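Local coordinates for methanogen homoaconitase small subunit (Methanocaldococcus jannaschii, PDB 2PKP), which forms one part of a heterotetrameric hydro-lyase that interconverts (R)-homocitrate, cis-homoaconitate and homoisocitrate in 2-oxosuberate biosynthesis, at residues M1-R6 with G52-A57; I79-A84 with I101-N106; A95-L100 with R144-A149; G113-I118 with I127-K132; D121-V126 with C136-G141. One frame throughout, in Å; residues are numbered along the deposited sequence.

Four of the five contacts lie on one mixed sheet, whose strands run 101-104, 81-84, 54-57, 2-9, 115-119, 124-127, 132-135 across it. Interaction 1 joins strand 2-9 to 54-57, and interaction 2, about 8 Å away between centres, joins 81-84 to 101-104. Interactions 4 and 5 involve the antiparallel half, at the turn after strand 124-127 and at the bulge before it; their centres are about 16 Å apart. Interaction 3 packs helix 89-98 against helix 141-148, its centre about 25 Å from that of interaction 4. Along the chain, interactions 1 and 2 follow in series, and the segments of 4 and 5 alternate. The arrangement is consistent with the aconitase-family swivel domain.

Interaction 1: residues M1-R6 with G52-A57; sequences MIIKGR and GDVIVA
Asp53 takes the N-H of Arg6 with its carboxylate, and Val54 N binds the C=O of the same arginine. Arg6 N donates to Asp53 OD1 at 3.1 Å, coming from above the carboxylate plane, 53° out of it. One residue on, Val54 N gives a nearly straight bond to Arg6 O, 3.0 Å long. The two bonds grip the N-H and the C=O of the same residue, one through a side chain and one through the backbone. Asp53 CG stands anti to its carbonyl carbon (chi1 -77°), on the side of its own N, and Asp53 OD1 also lies against Arg6 CB. The other oxygen, Asp53 OD2, accepts from Lys50 N, so both carboxylate oxygens have peptide N-H partners.

Next to this pair, a water lies between the two carbonyls of Lys4 and Gly52, 2.7 Å from Gly52 O and 3.1 Å from Lys4 O. Gly5 CA also approaches Gly52 O, 3.5 Å away, as a CA-H...O contact; Gly5, with no side chain, lets its CA come this close. On the buried side, Ile3 CG2 meets Val54 CG2 at 4.0 Å, the two side chains crossing at about a right angle.

Lys4 leaves the strand away from segment 52-57; its NZ forms salt bridges with Glu117 of its own chain and Glu117 of the second subunit. The start of this parallel pairing is therefore held by a carboxylate and a bridging water in addition to a backbone hydrogen bond, with aliphatic contact confined to one face.

Interaction 2: residues I79-A84 with I101-N106; sequences IKAVIA and IPIIAN
Ile101 opens the parallel pairing by donating its N-H to Lys80 O at 3.0 Å, and its carbonyl then accepts from Val82 N. Its side chain lies beside the lysine: Ile101 CD1 touches Lys80 CE at 3.6 Å, where the two chains cross obliquely. The bend in Lys80 at chi2 (64°) turns CD, and the rest of the chain continues to NZ, which is hydrogen-bonded to Gly99 O. Ile101 CB also rests 4.0 Å from Ala81 CB.

Pro102 has no N-H to give, but its nitrogen does not face strand 81-84, so no bond of the pattern is lost. Ile103 resumes it, with its N 2.8 Å from Val82 O and its own O receiving Ala84 N; both donors lie nearly on the C=O axis. Ile103 CD1 reaches back to Ala81 CB at 3.9 Å, on the face it shares with Ile83 and Ile101. Ile104 brings its CA within 3.2 Å of Ala84 O in a CA-H...O contact. Ala105 completes the run, its N bonded to that same Ala84 O and its CB 3.9 Å from Ile83 CG2.

This is a beta-alpha-beta crossover, with helix 89-98 linking the two strands and lying over the Pro102 face through Tyr92, Ala95 and Ile96. On the Ile103 face, Ile118 of strand 115-119 packs against Ala81, Ile83 and Ile103, while strand 54-57 borders 81-84 along its other edge.

Interaction 3: residues A95-L100 with R144-A149; sequences AINVGL and REILAA
Ile96 spreads its two branches over Ile146 and Leu147, crossing each side chain at about a right angle. Its CG2 meets Ile146 CG2 at 3.8 Å, and at the end of the longer branch Ile96 CD1 presses on Leu147 CD1 at 3.5 Å, closer than usual for two methyl groups. With chi2 at -64°, Ile96 CD1 is folded rather than extended, which brings it over Leu147 CG as well.

The other methyl, Leu147 CD2, enters beside the end of helix 89-98, 3.6 Å from Leu100 O and equally near Ile96 CA. Gly99, its phi positive at 87°, turns the chain there in a Schellman motif, with Leu100 N bonded to Ala95 O and Gly99 N to Ile96 O; Val98 N also reaches Ala95 O, from the other face of its plane. Ile146 CG2 also lies 3.5 Å from Ile96 O. Methyl groups therefore meet one another and the backbone oxygens of Ile96 and Leu100, with Asn97 OD1 beside Ile146.

Pro139, just before helix 141-148, touches both Ile96 and Leu147, and Pro102 of strand 101-104 packs against Ile96. Helix 152-164 adds Leu152 against Asn97 and Tyr155 against Ile146, while Leu100 turns to Val71 and Ile74 of helix 68-75.

Interaction 4: residues G113-I118 with I127-K132; sequences GDIVEI and ITNKNK
Asp114 OD1 is gripped by two side chains from the turn of a beta hairpin, the one that links strands 124-127 and 132-135 at the edge of the antiparallel half of the sheet. Lys130 NZ makes a salt bridge to it at 2.7 Å through the syn lone pair. Asn129 ND2, also at 2.7 Å, comes from above the carboxylate plane, although the oxygen lies close to the plane of the amide. The carboxylate and amide planes are 58° apart.

The same amide uses its other end: Asn129 OD1 accepts from Ile115 N at 2.8 Å, so one asparagine bridges consecutive residues of the opposite segment. Asn129 CG, set between the backbone N and the carbonyl carbon (chi1 58°), the crowded position, holds the amide where it reaches both Asp114 OD1 and Ile115 N. Beside it Thr128 N makes a weak bond to Ile115 O, and Thr128 OG1 is packed 3.3 Å from Ile115 CB.

Further out, Lys111 N holds Asp114 OD2, giving the carboxylate a second fixed point, and Lys130 N bonds to Ile127 O within the turn. Ile115 lies beside Lys4 and Arg6 of strand 2-9. Ile127 CG2 lies 3.7 Å from Asp114 OD2, the oxygen not used by Lys130 and Asn129.

Interaction 5: residues D121-V126 with C136-G141; sequences DKEEIV and CETPKG
Glu123 OE2 takes three hydrogen bonds at once, all from the loop that leads out of strand 132-135. Thr138 N approaches almost straight, at 3.1 Å, on the anti lone pair. Thr138 OG1 donates from above the carboxylate plane at 2.9 Å, and Lys140 NZ arrives on the syn side at 2.7 Å in a salt bridge. Lysine and glutamate meet tip to tip, and Lys140 NZ also bonds to Thr138 O. With Thr138 OG1 between its backbone N and carbonyl carbon (chi1 63°), hydroxyl and N-H can serve one oxygen together.

The backbone that carries Glu123 is itself unusual, with phi and psi of 60° and 54°: Glu123 and Glu124 both face Asp119 in a G1 beta bulge. Glu123 O accepts from Cys136 N at 3.1 Å, the donor lying above the carbonyl plane. Cys136 SG sits 3.6 Å from Glu124 N, while Cys136 CB packs on Ile125 CD1 at 3.8 Å and on Ile103 of strand 101-104.

Three donors, one of them a charged ammonium, would be expected to stabilise Glu123 as the carboxylate. One carboxylate oxygen thus collects three of the four hydrogen bonds between bulge and loop, the fourth being Cys136 N to Glu123 O.

Interaction 1: residues M1-R6 with G52-A57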
# COMPACT_ATOMS: atom_id res chain seq x y z
N MET A 1 -1.94 -4.17 -10.88
CA MET A 1 -2.01 -2.95 -10.04
C MET A 1 -0.92 -1.96 -10.43
O MET A 1 0.04 -2.30 -11.12
CB MET A 1 -1.86 -3.31 -8.55
CG MET A 1 -0.44 -3.54 -8.09
SD MET A 1 -0.34 -3.95 -6.32
CE MET A 1 0.12 -2.37 -5.60
N ILE A 2 -1.08 -0.73 -9.97
CA ILE A 2 -0.14 0.32 -10.28
C ILE A 2 0.45 0.94 -9.02
O ILE A 2 -0.28 1.30 -8.10
CB ILE A 2 -0.83 1.43 -11.11
CG1 ILE A 2 -1.15 0.89 -12.51
CG2 ILE A 2 0.03 2.68 -11.16
CD1 ILE A 2 -2.02 1.82 -13.34
N ILE A 3 1.77 1.06 -9.01
CA ILE A 3 2.48 1.67 -7.88
C ILE A 3 3.05 2.97 -8.43
O ILE A 3 3.84 2.94 -9.37
CB ILE A 3 3.63 0.77 -7.39
CG1 ILE A 3 3.06 -0.51 -6.78
CG2 ILE A 3 4.48 1.53 -6.36
CD1 ILE A 3 4.11 -1.56 -6.48
N LYS A 4 2.64 4.09 -7.85
CA LYS A 4 3.13 5.39 -8.30
C LYS A 4 3.65 6.24 -7.15
O LYS A 4 2.96 6.44 -6.15
CB LYS A 4 2.02 6.14 -9.04
CG LYS A 4 2.40 7.52 -9.55
CD LYS A 4 1.39 8.01 -10.57
CE LYS A 4 1.73 9.40 -11.10
NZ LYS A 4 0.83 9.76 -12.23
N GLY A 5 4.88 6.72 -7.30
CA GLY A 5 5.47 7.55 -6.27
C GLY A 5 6.78 8.18 -6.70
O GLY A 5 7.17 8.07 -7.87
N ARG A 6 7.46 8.84 -5.77
CA ARG A 6 8.72 9.48 -6.08
C ARG A 6 9.87 8.48 -6.01
O ARG A 6 9.93 7.64 -5.11
CB ARG A 6 8.98 10.65 -5.12
CG ARG A 6 10.21 11.48 -5.48
CD ARG A 6 10.41 12.66 -4.52
NE ARG A 6 9.30 13.61 -4.58
CZ ARG A 6 8.94 14.28 -5.67
NH1 ARG A 6 9.61 14.12 -6.81
NH2 ARG A 6 7.90 15.11 -5.63
N GLY A 52 4.57 5.00 -0.24
CA GLY A 52 4.21 4.99 -1.64
C GLY A 52 5.38 5.26 -2.57
O GLY A 52 5.28 5.06 -3.78
N ASP A 53 6.49 5.72 -2.00
CA ASP A 53 7.67 6.00 -2.81
C ASP A 53 8.35 4.71 -3.27
O ASP A 53 7.98 3.61 -2.87
CB ASP A 53 8.67 6.85 -2.03
CG ASP A 53 8.26 8.31 -1.97
OD1 ASP A 53 7.30 8.68 -2.67
OD2 ASP A 53 8.93 9.08 -1.25
N VAL A 54 9.35 4.87 -4.13
CA VAL A 54 10.06 3.74 -4.70
C VAL A 54 11.57 3.94 -4.67
O VAL A 54 12.06 5.02 -4.96
CB VAL A 54 9.60 3.52 -6.18
CG1 VAL A 54 10.34 2.35 -6.80
CG2 VAL A 54 8.09 3.29 -6.22
N ILE A 55 12.29 2.89 -4.32
CA ILE A 55 13.75 2.95 -4.30
C ILE A 55 14.18 2.46 -5.67
O ILE A 55 13.67 1.46 -6.17
CB ILE A 55 14.36 2.02 -3.24
CG1 ILE A 55 14.11 2.57 -1.83
CG2 ILE A 55 15.86 1.87 -3.50
CD1 ILE A 55 14.57 1.65 -0.73
N VAL A 56 15.09 3.19 -6.29
CA VAL A 56 15.60 2.84 -7.60
C VAL A 56 17.12 2.70 -7.48
O VAL A 56 17.79 3.58 -6.93
CB VAL A 56 15.22 3.94 -8.62
CG1 VAL A 56 15.79 3.62 -10.00
CG2 VAL A 56 13.70 4.07 -8.69
N ALA A 57 17.67 1.59 -7.96
CA ALA A 57 19.11 1.38 -7.85
C ALA A 57 19.75 0.75 -9.07
O ALA A 57 19.07 0.37 -10.04
CB ALA A 57 19.41 0.54 -6.62
O HOH W 1 2.98 3.83 -4.40

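Interaction 2: residues I79-A84 with I101-N106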
# COMPACT_ATOMS: atom_id res chain seq x y z
N ILE A 79 7.42 1.52 1.39
CA ILE A 79 7.89 1.27 0.03
C ILE A 79 7.44 -0.12 -0.42
O ILE A 79 7.80 -1.13 0.18
CB ILE A 79 9.43 1.37 -0.03
CG1 ILE A 79 9.84 2.81 0.28
CG2 ILE A 79 9.94 0.93 -1.40
CD1 ILE A 79 11.33 3.02 0.41
N LYS A 80 6.65 -0.16 -1.49
CA LYS A 80 6.11 -1.41 -2.02
C LYS A 80 6.99 -2.07 -3.07
O LYS A 80 6.85 -3.27 -3.33
CB LYS A 80 4.71 -1.16 -2.60
CG LYS A 80 4.04 -2.40 -3.19
CD LYS A 80 3.77 -3.45 -2.13
CE LYS A 80 2.98 -4.62 -2.70
NZ LYS A 80 2.63 -5.62 -1.66
N ALA A 81 7.87 -1.30 -3.70
CA ALA A 81 8.73 -1.87 -4.73
C ALA A 81 10.10 -1.23 -4.82
O ALA A 81 10.31 -0.08 -4.44
CB ALA A 81 8.03 -1.78 -6.09
N VAL A 82 11.04 -2.00 -5.35
CA VAL A 82 12.40 -1.54 -5.56
C VAL A 82 12.70 -1.85 -7.01
O VAL A 82 12.48 -2.97 -7.47
CB VAL A 82 13.40 -2.32 -4.68
CG1 VAL A 82 14.82 -1.88 -4.99
CG2 VAL A 82 13.09 -2.08 -3.22
N ILE A 83 13.17 -0.85 -7.74
CA ILE A 83 13.51 -1.04 -9.14
C ILE A 83 15.03 -1.04 -9.25
O ILE A 83 15.68 -0.10 -8.79
CB ILE A 83 12.95 0.10 -10.02
CG1 ILE A 83 11.44 0.24 -9.79
CG2 ILE A 83 13.22 -0.20 -11.49
CD1 ILE A 83 10.83 1.46 -10.50
N ALA A 84 15.59 -2.09 -9.84
CA ALA A 84 17.05 -2.16 -9.99
C ALA A 84 17.42 -2.87 -11.28
O ALA A 84 16.58 -3.52 -11.92
CB ALA A 84 17.67 -2.89 -8.79
N ILE A 101 8.12 -5.94 -3.62
CA ILE A 101 8.28 -6.26 -5.03
C ILE A 101 9.58 -5.83 -5.71
O ILE A 101 9.87 -4.64 -5.85
CB ILE A 101 7.11 -5.69 -5.86
CG1 ILE A 101 5.78 -6.17 -5.28
CG2 ILE A 101 7.23 -6.13 -7.32
CD1 ILE A 101 4.57 -5.40 -5.80
N PRO A 102 10.39 -6.80 -6.14
CA PRO A 102 11.65 -6.49 -6.81
C PRO A 102 11.36 -6.40 -8.31
O PRO A 102 10.87 -7.36 -8.91
CB PRO A 102 12.54 -7.69 -6.49
CG PRO A 102 11.70 -8.57 -5.55
CD PRO A 102 10.28 -8.24 -5.91
N ILE A 103 11.64 -5.24 -8.90
CA ILE A 103 11.41 -5.03 -10.32
C ILE A 103 12.73 -4.79 -11.04
O ILE A 103 13.55 -3.99 -10.58
CB ILE A 103 10.47 -3.83 -10.51
CG1 ILE A 103 9.09 -4.18 -9.94
CG2 ILE A 103 10.39 -3.44 -11.98
CD1 ILE A 103 8.18 -3.01 -9.78
N ILE A 104 12.94 -5.49 -12.15
CA ILE A 104 14.17 -5.33 -12.94
C ILE A 104 13.94 -4.41 -14.13
O ILE A 104 12.95 -4.56 -14.85
CB ILE A 104 14.66 -6.70 -13.46
CG1 ILE A 104 15.08 -7.58 -12.27
CG2 ILE A 104 15.85 -6.52 -14.43
CD1 ILE A 104 15.53 -8.98 -12.67
N ALA A 105 14.83 -3.45 -14.32
CA ALA A 105 14.73 -2.49 -15.43
C ALA A 105 16.04 -1.74 -15.61
O ALA A 105 16.92 -1.78 -14.74
CB ALA A 105 13.60 -1.49 -15.16
N ASN A 106 16.18 -1.04 -16.74
CA ASN A 106 17.39 -0.26 -16.96
C ASN A 106 17.20 1.05 -16.20
O ASN A 106 16.64 2.02 -16.73
CB ASN A 106 17.60 0.04 -18.45
CG ASN A 106 18.85 0.87 -18.70
OD1 ASN A 106 19.62 1.14 -17.77
ND2 ASN A 106 19.05 1.27 -19.94

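Interaction 3: residues A95-L100 with R144-A149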
# COMPACT_ATOMS: atom_id res chain seq x y z
N ALA A 95 12.83 -10.39 -0.19
CA ALA A 95 11.87 -9.38 -0.60
C ALA A 95 10.54 -10.04 -0.94
O ALA A 95 9.49 -9.62 -0.46
CB ALA A 95 12.40 -8.61 -1.81
N ILE A 96 10.59 -11.07 -1.77
CA ILE A 96 9.39 -11.81 -2.17
C ILE A 96 8.64 -12.29 -0.93
O ILE A 96 7.42 -12.12 -0.81
CB ILE A 96 9.74 -13.05 -3.02
CG1 ILE A 96 10.42 -12.64 -4.32
CG2 ILE A 96 8.47 -13.86 -3.30
CD1 ILE A 96 9.55 -11.82 -5.25
N ASN A 97 9.37 -12.89 0.00
CA ASN A 97 8.76 -13.43 1.21
C ASN A 97 8.12 -12.44 2.18
O ASN A 97 7.32 -12.86 3.02
CB ASN A 97 9.77 -14.33 1.94
CG ASN A 97 10.07 -15.59 1.15
OD1 ASN A 97 9.22 -16.11 0.42
ND2 ASN A 97 11.29 -16.11 1.30
N VAL A 98 8.45 -11.15 2.09
CA VAL A 98 7.83 -10.16 2.96
C VAL A 98 6.85 -9.29 2.18
O VAL A 98 6.26 -8.37 2.72
CB VAL A 98 8.85 -9.21 3.65
CG1 VAL A 98 9.79 -10.01 4.55
CG2 VAL A 98 9.61 -8.42 2.60
N GLY A 99 6.68 -9.59 0.89
CA GLY A 99 5.76 -8.82 0.08
C GLY A 99 6.35 -7.57 -0.57
O GLY A 99 5.61 -6.70 -1.03
N LEU A 100 7.67 -7.47 -0.60
CA LEU A 100 8.34 -6.32 -1.22
C LEU A 100 8.62 -6.72 -2.67
O LEU A 100 9.29 -7.72 -2.92
CB LEU A 100 9.65 -6.01 -0.49
CG LEU A 100 10.51 -4.85 -1.01
CD1 LEU A 100 9.70 -3.56 -0.98
CD2 LEU A 100 11.77 -4.73 -0.16
N ARG A 144 5.54 -14.75 -7.82
CA ARG A 144 4.45 -13.83 -8.10
C ARG A 144 3.27 -14.15 -7.18
O ARG A 144 2.62 -13.24 -6.67
CB ARG A 144 4.04 -13.92 -9.57
CG ARG A 144 2.84 -13.05 -9.95
CD ARG A 144 2.70 -12.93 -11.47
NE ARG A 144 2.76 -14.23 -12.12
CZ ARG A 144 2.74 -14.41 -13.44
NH1 ARG A 144 2.65 -13.38 -14.27
NH2 ARG A 144 2.82 -15.64 -13.94
N GLU A 145 3.00 -15.43 -6.97
CA GLU A 145 1.89 -15.85 -6.11
C GLU A 145 2.13 -15.42 -4.66
O GLU A 145 1.24 -14.87 -4.00
CB GLU A 145 1.70 -17.37 -6.17
CG GLU A 145 1.36 -17.90 -7.55
CD GLU A 145 1.07 -19.40 -7.55
OE1 GLU A 145 1.94 -20.17 -7.09
OE2 GLU A 145 -0.02 -19.79 -8.02
N ILE A 146 3.34 -15.67 -4.17
CA ILE A 146 3.70 -15.30 -2.81
C ILE A 146 3.54 -13.78 -2.66
O ILE A 146 2.97 -13.31 -1.67
CB ILE A 146 5.15 -15.72 -2.48
CG1 ILE A 146 5.24 -17.25 -2.46
CG2 ILE A 146 5.58 -15.12 -1.14
CD1 ILE A 146 6.64 -17.80 -2.31
N LEU A 147 4.03 -13.04 -3.64
CA LEU A 147 3.92 -11.58 -3.61
C LEU A 147 2.46 -11.16 -3.59
O LEU A 147 2.06 -10.30 -2.81
CB LEU A 147 4.59 -10.95 -4.84
CG LEU A 147 6.12 -10.86 -4.86
CD1 LEU A 147 6.57 -10.26 -6.18
CD2 LEU A 147 6.60 -10.02 -3.69
N ALA A 148 1.66 -11.77 -4.46
CA ALA A 148 0.24 -11.47 -4.55
C ALA A 148 -0.44 -11.64 -3.19
O ALA A 148 -1.35 -10.89 -2.83
CB ALA A 148 -0.43 -12.36 -5.59
N ALA A 149 0.01 -12.64 -2.43
CA ALA A 149 -0.56 -12.89 -1.11
C ALA A 149 0.01 -11.93 -0.08
O ALA A 149 -0.46 -11.88 1.06
CB ALA A 149 -0.31 -14.34 -0.70

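Interaction 4: residues G113-I118 with I127-K132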
# COMPACT_ATOMS: atom_id res chain seq x y z
N GLY A 113 14.30 11.67 -7.80
CA GLY A 113 13.21 12.63 -7.79
C GLY A 113 12.18 12.47 -8.89
O GLY A 113 11.17 13.17 -8.90
N ASP A 114 12.42 11.56 -9.84
CA ASP A 114 11.43 11.36 -10.91
C ASP A 114 10.18 10.76 -10.29
O ASP A 114 10.24 10.12 -9.25
CB ASP A 114 11.94 10.37 -11.98
CG ASP A 114 12.90 11.02 -12.98
OD1 ASP A 114 12.88 12.26 -13.13
OD2 ASP A 114 13.65 10.27 -13.63
N ILE A 115 9.03 11.00 -10.93
CA ILE A 115 7.79 10.41 -10.46
C ILE A 115 7.63 9.19 -11.37
O ILE A 115 7.56 9.33 -12.59
CB ILE A 115 6.60 11.36 -10.64
CG1 ILE A 115 6.84 12.65 -9.85
CG2 ILE A 115 5.30 10.67 -10.19
CD1 ILE A 115 7.09 12.43 -8.37
N VAL A 116 7.60 8.00 -10.78
CA VAL A 116 7.47 6.79 -11.57
C VAL A 116 6.16 6.06 -11.31
O VAL A 116 5.65 6.06 -10.20
CB VAL A 116 8.65 5.80 -11.31
CG1 VAL A 116 9.97 6.46 -11.70
CG2 VAL A 116 8.67 5.37 -9.85
N GLU A 117 5.63 5.46 -12.37
CA GLU A 117 4.37 4.73 -12.28
C GLU A 117 4.65 3.33 -12.79
O GLU A 117 4.86 3.12 -13.99
CB GLU A 117 3.32 5.42 -13.15
CG GLU A 117 1.89 4.99 -12.88
CD GLU A 117 0.89 5.74 -13.73
OE1 GLU A 117 0.94 6.99 -13.78
OE2 GLU A 117 0.04 5.07 -14.35
N ILE A 118 4.69 2.37 -11.87
CA ILE A 118 4.95 0.98 -12.21
C ILE A 118 3.64 0.24 -12.45
O ILE A 118 2.84 0.09 -11.52
CB ILE A 118 5.71 0.27 -11.08
CG1 ILE A 118 7.00 1.03 -10.75
CG2 ILE A 118 6.02 -1.17 -11.49
CD1 ILE A 118 7.67 0.55 -9.47
N ILE A 127 7.69 7.09 -16.55
CA ILE A 127 8.42 8.14 -15.86
C ILE A 127 7.66 9.38 -16.30
O ILE A 127 8.03 10.05 -17.27
CB ILE A 127 9.89 8.18 -16.33
CG1 ILE A 127 10.48 6.77 -16.27
CG2 ILE A 127 10.69 9.13 -15.44
CD1 ILE A 127 11.90 6.66 -16.79
N THR A 128 6.57 9.64 -15.59
CA THR A 128 5.66 10.73 -15.90
C THR A 128 6.26 12.11 -16.16
O THR A 128 5.86 12.76 -17.11
CB THR A 128 4.58 10.86 -14.80
OG1 THR A 128 5.18 11.28 -13.57
CG2 THR A 128 3.89 9.51 -14.58
N ASN A 129 7.20 12.55 -15.34
CA ASN A 129 7.80 13.87 -15.55
C ASN A 129 8.82 13.92 -16.69
O ASN A 129 9.35 14.99 -17.01
CB ASN A 129 8.44 14.36 -14.24
CG ASN A 129 9.51 13.40 -13.72
OD1 ASN A 129 9.23 12.23 -13.47
ND2 ASN A 129 10.73 13.90 -13.56
N LYS A 130 9.10 12.78 -17.31
CA LYS A 130 10.07 12.75 -18.41
C LYS A 130 9.46 12.30 -19.74
O LYS A 130 10.17 12.09 -20.72
CB LYS A 130 11.24 11.82 -18.05
CG LYS A 130 12.12 12.31 -16.89
CD LYS A 130 12.83 13.62 -17.25
CE LYS A 130 14.15 13.78 -16.49
NZ LYS A 130 14.01 13.83 -15.01
N ASN A 131 8.14 12.16 -19.77
CA ASN A 131 7.44 11.74 -20.97
C ASN A 131 8.05 10.51 -21.65
O ASN A 131 8.32 10.51 -22.85
CB ASN A 131 7.36 12.88 -21.98
CG ASN A 131 6.41 13.96 -21.55
OD1 ASN A 131 5.32 13.67 -21.05
ND2 ASN A 131 6.80 15.22 -21.74
N LYS A 132 8.27 9.47 -20.86
CA LYS A 132 8.80 8.23 -21.40
C LYS A 132 8.41 7.04 -20.54
O LYS A 132 8.12 7.18 -19.35
CB LYS A 132 10.32 8.30 -21.56
CG LYS A 132 11.12 8.50 -20.28
CD LYS A 132 12.61 8.40 -20.60
CE LYS A 132 13.48 8.56 -19.38
NZ LYS A 132 14.92 8.41 -19.75

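Interaction 5: residues D121-V126 with C136-G141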
# COMPACT_ATOMS: atom_id res chain seq x y z
N ASP A 121 0.83 -5.08 -14.42
CA ASP A 121 0.15 -5.89 -15.42
C ASP A 121 0.75 -5.70 -16.81
O ASP A 121 0.87 -6.66 -17.57
CB ASP A 121 -1.35 -5.58 -15.45
CG ASP A 121 -2.07 -6.11 -14.22
OD1 ASP A 121 -1.73 -7.22 -13.76
OD2 ASP A 121 -2.98 -5.42 -13.71
N LYS A 122 1.15 -4.48 -17.14
CA LYS A 122 1.74 -4.21 -18.44
C LYS A 122 3.26 -4.40 -18.42
O LYS A 122 3.89 -4.51 -19.46
CB LYS A 122 1.45 -2.77 -18.89
CG LYS A 122 -0.02 -2.41 -19.05
CD LYS A 122 -0.12 -1.01 -19.64
CE LYS A 122 -1.55 -0.48 -19.65
NZ LYS A 122 -1.60 0.89 -20.23
N GLU A 123 3.82 -4.43 -17.21
CA GLU A 123 5.26 -4.57 -17.03
C GLU A 123 6.00 -3.41 -17.70
O GLU A 123 6.90 -3.60 -18.52
CB GLU A 123 5.75 -5.90 -17.58
CG GLU A 123 5.35 -7.07 -16.71
CD GLU A 123 6.04 -8.34 -17.11
OE1 GLU A 123 5.74 -8.86 -18.20
OE2 GLU A 123 6.89 -8.82 -16.33
N GLU A 124 5.58 -2.21 -17.33
CA GLU A 124 6.17 -0.99 -17.85
C GLU A 124 6.27 -0.03 -16.68
O GLU A 124 5.52 -0.14 -15.71
CB GLU A 124 5.27 -0.33 -18.90
CG GLU A 124 4.86 -1.22 -20.04
CD GLU A 124 4.04 -0.45 -21.05
OE1 GLU A 124 3.06 0.21 -20.64
OE2 GLU A 124 4.39 -0.51 -22.25
N ILE A 125 7.19 0.91 -16.79
CA ILE A 125 7.37 1.92 -15.77
C ILE A 125 7.25 3.23 -16.52
O ILE A 125 8.05 3.51 -17.40
CB ILE A 125 8.76 1.86 -15.13
CG1 ILE A 125 8.94 0.54 -14.38
CG2 ILE A 125 8.95 3.07 -14.22
CD1 ILE A 125 10.36 0.28 -13.94
N VAL A 126 6.23 4.02 -16.18
CA VAL A 126 6.06 5.31 -16.82
C VAL A 126 6.77 6.34 -15.95
O VAL A 126 6.51 6.44 -14.75
CB VAL A 126 4.56 5.70 -16.92
CG1 VAL A 126 4.41 7.02 -17.66
CG2 VAL A 126 3.78 4.61 -17.63
N CYS A 136 9.99 -3.31 -17.99
CA CYS A 136 10.56 -3.86 -16.77
C CYS A 136 10.15 -5.33 -16.71
O CYS A 136 9.32 -5.78 -17.50
CB CYS A 136 10.04 -3.13 -15.52
SG CYS A 136 8.27 -3.31 -15.15
N GLU A 137 10.76 -6.06 -15.80
CA GLU A 137 10.45 -7.46 -15.63
C GLU A 137 10.02 -7.65 -14.19
O GLU A 137 10.77 -7.32 -13.26
CB GLU A 137 11.67 -8.33 -15.94
CG GLU A 137 11.52 -9.77 -15.47
CD GLU A 137 12.59 -10.68 -16.03
OE1 GLU A 137 13.78 -10.30 -15.99
OE2 GLU A 137 12.25 -11.79 -16.50
N THR A 138 8.80 -8.15 -14.01
CA THR A 138 8.26 -8.38 -12.69
C THR A 138 8.38 -9.86 -12.35
O THR A 138 8.63 -10.69 -13.22
CB THR A 138 6.78 -7.99 -12.63
OG1 THR A 138 6.04 -8.83 -13.53
CG2 THR A 138 6.60 -6.53 -13.06
N PRO A 139 8.22 -10.22 -11.07
CA PRO A 139 8.32 -11.62 -10.66
C PRO A 139 7.22 -12.48 -11.30
O PRO A 139 6.12 -12.00 -11.57
CB PRO A 139 8.18 -11.55 -9.14
CG PRO A 139 8.71 -10.18 -8.81
CD PRO A 139 8.09 -9.34 -9.89
N LYS A 140 7.54 -13.74 -11.55
CA LYS A 140 6.59 -14.67 -12.15
C LYS A 140 6.45 -15.91 -11.27
O LYS A 140 7.02 -15.99 -10.19
CB LYS A 140 7.10 -15.12 -13.53
CG LYS A 140 7.32 -14.01 -14.53
CD LYS A 140 6.01 -13.39 -14.98
CE LYS A 140 6.25 -12.41 -16.11
NZ LYS A 140 7.25 -11.38 -15.72
N GLY A 141 5.68 -16.88 -11.77
CA GLY A 141 5.48 -18.13 -11.06
C GLY A 141 5.18 -18.07 -9.57
O GLY A 141 4.40 -17.24 -9.11